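Local coordinates for protein post-proline cleaving enzyme (Rickettsia typhi, PDB 4HVT) that probably cleaves oligopeptides after proline residues, as a serine peptidase of the prolyl oligopeptidase family, at residues G657-E661 with Y673-S677; T210-Y214 with G602-S606. One frame throughout, in Å; residues are numbered along the deposited sequence.

Contact 1: G657-E661 with Y673-S677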
loop_
_atom_site.group_PDB
_atom_site.type_symbol
_atom_site.label_atom_id
_atom_site.label_comp_id
_atom_site.label_asym_id
_atom_site.label_seq_id
_atom_site.Cartn_x
_atom_site.Cartn_y
_atom_site.Cartn_z
ATOM N N GLY A 657 16.396 -0.174 -10.863
ATOM C CA GLY A 657 17.460 0.041 -9.850
ATOM C C GLY A 657 18.823 -0.346 -10.447
ATOM O O GLY A 657 19.828 0.367 -10.273
ATOM N N ARG A 658 18.833 -1.462 -11.173
ATOM C CA ARG A 658 20.050 -1.974 -11.760
ATOM C C ARG A 658 20.638 -0.972 -12.737
ATOM O O ARG A 658 21.829 -0.647 -12.647
ATOM C CB ARG A 658 19.781 -3.257 -12.505
ATOM C CG ARG A 658 19.685 -4.459 -11.631
ATOM C CD ARG A 658 19.013 -5.583 -12.383
ATOM N NE ARG A 658 18.960 -6.823 -11.639
ATOM C CZ ARG A 658 18.529 -7.978 -12.150
ATOM N NH1 ARG A 658 18.161 -8.080 -13.431
ATOM N NH2 ARG A 658 18.510 -9.054 -11.374
ATOM N N ILE A 659 19.838 -0.482 -13.688
ATOM C CA ILE A 659 20.369 0.529 -14.663
ATOM C C ILE A 659 20.872 1.862 -14.071
ATOM O O ILE A 659 21.917 2.452 -14.528
ATOM C CB ILE A 659 19.386 0.745 -15.866
ATOM C CG1 ILE A 659 20.073 1.498 -16.998
ATOM C CG2 ILE A 659 18.078 1.505 -15.528
ATOM C CD1 ILE A 659 21.195 0.728 -17.628
ATOM N N PHE A 660 20.159 2.338 -13.025
ATOM C CA PHE A 660 20.572 3.538 -12.361
ATOM C C PHE A 660 21.963 3.301 -11.720
ATOM O O PHE A 660 22.792 4.124 -11.828
ATOM C CB PHE A 660 19.563 3.898 -11.331
ATOM C CG PHE A 660 19.670 5.291 -10.795
ATOM C CD1 PHE A 660 19.873 6.371 -11.631
ATOM C CD2 PHE A 660 19.385 5.518 -9.447
ATOM C CE1 PHE A 660 19.937 7.638 -11.136
ATOM C CE2 PHE A 660 19.420 6.784 -8.953
ATOM C CZ PHE A 660 19.676 7.857 -9.819
ATOM N N GLU A 661 22.112 2.183 -10.995
ATOM C CA GLU A 661 23.427 1.799 -10.410
ATOM C C GLU A 661 24.489 1.684 -11.515
ATOM O O GLU A 661 25.614 2.161 -11.386
ATOM C CB GLU A 661 23.305 0.468 -9.695
ATOM C CG GLU A 661 24.571 -0.225 -9.216
ATOM C CD GLU A 661 25.384 0.590 -8.207
ATOM O OE1 GLU A 661 25.027 1.734 -7.802
ATOM O OE2 GLU A 661 26.480 0.092 -7.845
ATOM N N TYR A 673 25.528 3.122 -3.239
ATOM C CA TYR A 673 25.363 1.911 -2.467
ATOM C C TYR A 673 24.180 1.229 -3.147
ATOM O O TYR A 673 23.238 1.898 -3.523
ATOM C CB TYR A 673 25.087 2.255 -0.959
ATOM C CG TYR A 673 26.314 2.874 -0.291
ATOM C CD1 TYR A 673 27.252 2.067 0.304
ATOM C CD2 TYR A 673 26.531 4.259 -0.282
ATOM C CE1 TYR A 673 28.400 2.595 0.881
ATOM C CE2 TYR A 673 27.684 4.796 0.283
ATOM C CZ TYR A 673 28.592 3.955 0.875
ATOM O OH TYR A 673 29.740 4.445 1.463
ATOM N N PHE A 674 24.288 -0.066 -3.363
ATOM C CA PHE A 674 23.312 -0.858 -4.095
ATOM C C PHE A 674 23.025 -2.137 -3.339
ATOM O O PHE A 674 23.961 -2.827 -2.945
ATOM C CB PHE A 674 23.887 -1.148 -5.473
ATOM C CG PHE A 674 23.025 -2.023 -6.329
ATOM C CD1 PHE A 674 21.979 -1.467 -7.048
ATOM C CD2 PHE A 674 23.208 -3.401 -6.347
ATOM C CE1 PHE A 674 21.132 -2.264 -7.826
ATOM C CE2 PHE A 674 22.388 -4.213 -7.141
ATOM C CZ PHE A 674 21.343 -3.645 -7.872
ATOM N N LEU A 675 21.732 -2.495 -3.223
ATOM C CA LEU A 675 21.279 -3.681 -2.510
ATOM C C LEU A 675 20.187 -4.341 -3.354
ATOM O O LEU A 675 19.073 -3.773 -3.529
ATOM C CB LEU A 675 20.698 -3.328 -1.140
ATOM C CG LEU A 675 21.687 -2.750 -0.110
ATOM C CD1 LEU A 675 20.886 -2.231 1.025
ATOM C CD2 LEU A 675 22.593 -3.832 0.391
ATOM N N GLU A 676 20.492 -5.538 -3.828
ATOM C CA GLU A 676 19.543 -6.311 -4.600
ATOM C C GLU A 676 19.105 -7.503 -3.755
ATOM O O GLU A 676 19.921 -8.344 -3.404
ATOM C CB GLU A 676 20.093 -6.764 -5.943
ATOM C CG GLU A 676 19.036 -7.647 -6.658
ATOM C CD GLU A 676 19.193 -7.784 -8.123
ATOM O OE1 GLU A 676 19.537 -8.923 -8.559
ATOM O OE2 GLU A 676 19.058 -6.774 -8.850
ATOM N N SER A 677 17.831 -7.551 -3.398
ATOM C CA SER A 677 17.267 -8.669 -2.653
ATOM C C SER A 677 16.764 -9.791 -3.490
ATOM O O SER A 677 16.057 -9.539 -4.455
ATOM C CB SER A 677 16.125 -8.234 -1.730
ATOM O OG SER A 677 15.389 -9.393 -1.301
#

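Contact 2: T210-Y214 with G602-S606. With EDO (1,2-ethanediol), chain E.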
loop_
_atom_site.group_PDB
_atom_site.type_symbol
_atom_site.label_atom_id
_atom_site.label_comp_id
_atom_site.label_asym_id
_atom_site.label_seq_id
_atom_site.Cartn_x
_atom_site.Cartn_y
_atom_site.Cartn_z
ATOM N N THR A 210 -3.186 -9.943 -19.113
ATOM C CA THR A 210 -3.232 -8.684 -19.832
ATOM C C THR A 210 -1.803 -8.270 -20.139
ATOM O O THR A 210 -0.838 -8.901 -19.708
ATOM C CB THR A 210 -3.882 -7.572 -19.013
ATOM O OG1 THR A 210 -3.051 -7.263 -17.893
ATOM C CG2 THR A 210 -5.274 -8.007 -18.497
ATOM N N SER A 211 -1.664 -7.142 -20.844
ATOM C CA SER A 211 -0.355 -6.565 -21.117
ATOM C C SER A 211 0.358 -6.061 -19.890
ATOM O O SER A 211 1.616 -5.849 -19.914
ATOM C CB SER A 211 -0.506 -5.419 -22.118
ATOM O OG SER A 211 -0.817 -5.994 -23.384
ATOM N N SER A 212 -0.396 -5.879 -18.789
ATOM C CA SER A 212 0.172 -5.493 -17.503
ATOM C C SER A 212 0.523 -6.755 -16.674
ATOM O O SER A 212 1.040 -6.651 -15.530
ATOM C CB SER A 212 -0.851 -4.620 -16.716
ATOM O OG SER A 212 -1.083 -3.389 -17.417
ATOM N N LEU A 213 0.238 -7.926 -17.260
ATOM C CA LEU A 213 0.611 -9.266 -16.794
ATOM C C LEU A 213 -0.275 -9.767 -15.652
ATOM O O LEU A 213 0.019 -10.808 -15.085
ATOM C CB LEU A 213 2.115 -9.423 -16.488
ATOM C CG LEU A 213 3.080 -8.924 -17.564
ATOM C CD1 LEU A 213 4.535 -9.115 -17.137
ATOM C CD2 LEU A 213 2.812 -9.536 -18.901
ATOM N N TYR A 214 -1.385 -9.091 -15.404
ATOM C CA TYR A 214 -2.380 -9.565 -14.430
ATOM C C TYR A 214 -3.291 -10.586 -15.102
ATOM O O TYR A 214 -3.505 -10.547 -16.315
ATOM C CB TYR A 214 -3.215 -8.418 -13.870
ATOM C CG TYR A 214 -2.427 -7.445 -13.073
ATOM C CD1 TYR A 214 -1.917 -7.818 -11.845
ATOM C CD2 TYR A 214 -2.144 -6.166 -13.551
ATOM C CE1 TYR A 214 -1.137 -6.932 -11.105
ATOM C CE2 TYR A 214 -1.326 -5.291 -12.816
ATOM C CZ TYR A 214 -0.838 -5.684 -11.607
ATOM O OH TYR A 214 -0.086 -4.820 -10.818
ATOM N N GLY A 602 7.906 -5.474 -15.987
ATOM C CA GLY A 602 6.910 -5.689 -14.925
ATOM C C GLY A 602 5.497 -5.318 -15.370
ATOM O O GLY A 602 5.144 -5.593 -16.534
ATOM N N ALA A 603 4.754 -4.636 -14.485
ATOM C CA ALA A 603 3.381 -4.182 -14.743
ATOM C C ALA A 603 3.347 -2.781 -15.388
ATOM O O ALA A 603 2.328 -2.103 -15.334
ATOM C CB ALA A 603 2.569 -4.168 -13.448
ATOM N N GLY A 604 4.417 -2.378 -16.065
ATOM C CA GLY A 604 4.513 -1.007 -16.621
ATOM C C GLY A 604 3.382 -0.486 -17.464
ATOM O O GLY A 604 3.064 0.698 -17.411
ATOM N N HIS A 605 2.765 -1.352 -18.278
ATOM C CA HIS A 605 1.604 -0.936 -19.034
ATOM C C HIS A 605 0.503 -0.374 -18.131
ATOM O O HIS A 605 -0.313 0.445 -18.576
ATOM C CB HIS A 605 1.092 -2.126 -19.851
ATOM C CG HIS A 605 1.827 -2.297 -21.124
ATOM N ND1 HIS A 605 3.074 -2.879 -21.216
ATOM C CD2 HIS A 605 1.506 -1.895 -22.375
ATOM C CE1 HIS A 605 3.476 -2.854 -22.477
ATOM N NE2 HIS A 605 2.557 -2.246 -23.194
ATOM N N SER A 606 0.478 -0.767 -16.869
ATOM C CA SER A 606 -0.630 -0.296 -16.022
ATOM C C SER A 606 -0.615 1.205 -15.713
ATOM O O SER A 606 -1.616 1.774 -15.353
ATOM C CB SER A 606 -0.765 -1.194 -14.830
ATOM O OG SER A 606 0.256 -1.027 -14.013
HETATM C C1 EDO E . 7.970 -9.317 -16.036
HETATM O O1 EDO E . 8.263 -9.030 -14.663
HETATM C C2 EDO E . 9.058 -8.879 -16.986
HETATM O O2 EDO E . 8.960 -7.515 -17.406
HETATM O O HOH W 1 3.369 -4.241 -18.463
HETATM O O HOH W 2 -0.259 -2.261 -11.563
#

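Contact 1: G657-E661 with Y673-S677
Arg658 NE gives its N-H to Glu676 OE2 at 2.8 Å, and Arg658 NH2 gives one to Glu676 OE1 at 3.0 Å. This side-on, two-nitrogen salt bridge joins the helix and the second strand of a beta-alpha-beta unit in the alpha/beta-hydrolase fold. The NH2 bond is nearly straight, 176° at the hydrogen. NE meets the syn lone pair of OE2. NH2 comes to the syn side of OE1 but is tilted out of the carboxylate plane. The extended Arg658 chain, from CG to NE, carries the guanidinium to the strand. Leu27 O and Glu29 O accept from Arg658 NH1, and Ala30 O shares NH2 with Glu676 OE1, which should fix the rotation of the group. Asp645 OD1 lies close to Glu676 OE2, so the arginine probably offsets two nearby negative charges.

Next to the salt bridge, the Phe674 ring packs on the helix, against Gly657 O, Arg658 CA and Glu661 CB. Phe674 CG stands anti to the backbone N (chi1 177°), which sends the ring to the helix. The Glu661 chain bends at chi2 (60°) and lays its carboxylate beside Phe674 CB, where Arg42 and Thr672 bind it. Glu661 CB rests 3.5 Å from Phe674 CD1.

Contact 2: T210-Y214 with G602-S606
Ser211 CB sits over one face of the His605 imidazole, 4.2 Å from the ring centroid and 21° off the normal, a CH-pi contact. Beside it, Ser212 OG packs 3.4 Å from Ser606 CB and also touches His605 CB. Ser212 O receives a weak C-H contact from Ala603 CA at 3.5 Å. The Ala603 methyl lies obliquely to the Tyr214 ring, nearest to Tyr214 OH. Leu213 CD1 reaches Gly602 O and also the 1,2-ethanediol, which probably came from the crystallisation liquor and accepts a bond from Gly602 N.

Two waters supply polar links between the segments. The first donates to Ser211 O at 2.8 Å and to Gly602 O, and accepts from His605 N. It also bonds to His605 ND1 at the ring edge, in plane, which probably helps set the turn of the imidazole. The second joins Tyr214 OH to Ser606 OG, 2.8 Å from the latter.

Further out, each loop is braced from within. Ser606 OG lies between its backbone N and carbonyl carbon (chi1 70°) and donates to Ala603 O, which also accepts from Ser606 N. Thr210 OG1 accepts from Ser212 N at 3.1 Å, an ST turn, and Leu213 N to Thr210 O closes a type I beta turn. From outside, Lys186 of strand 185-186 binds Ser212 O and makes a cation-pi contact with Tyr214. This propeller loop meets the alpha/beta-hydrolase domain, at the interdomain interface characteristic of prolyl oligopeptidases.

In the fold
From the N terminus, the chain passes helix 34-51, which later packs against contact 1, and then enters the beta-propeller. Loop 210-214 lies there, between strands 197-200 and 217-222. The rest of the propeller and the first part of the mixed sheet follow before 602-606 closes contact 2 across 387 residues. Contact 2 thus ties the propeller to the hydrolase domain. Contact 1 opens only later, at helix 655-664, and closes a short 11-residue connection at edge strand 672-677. The two contacts are in series and neither nest nor cross. The centres of contact 1 and contact 2 are about 22 Å apart, and the two do not touch.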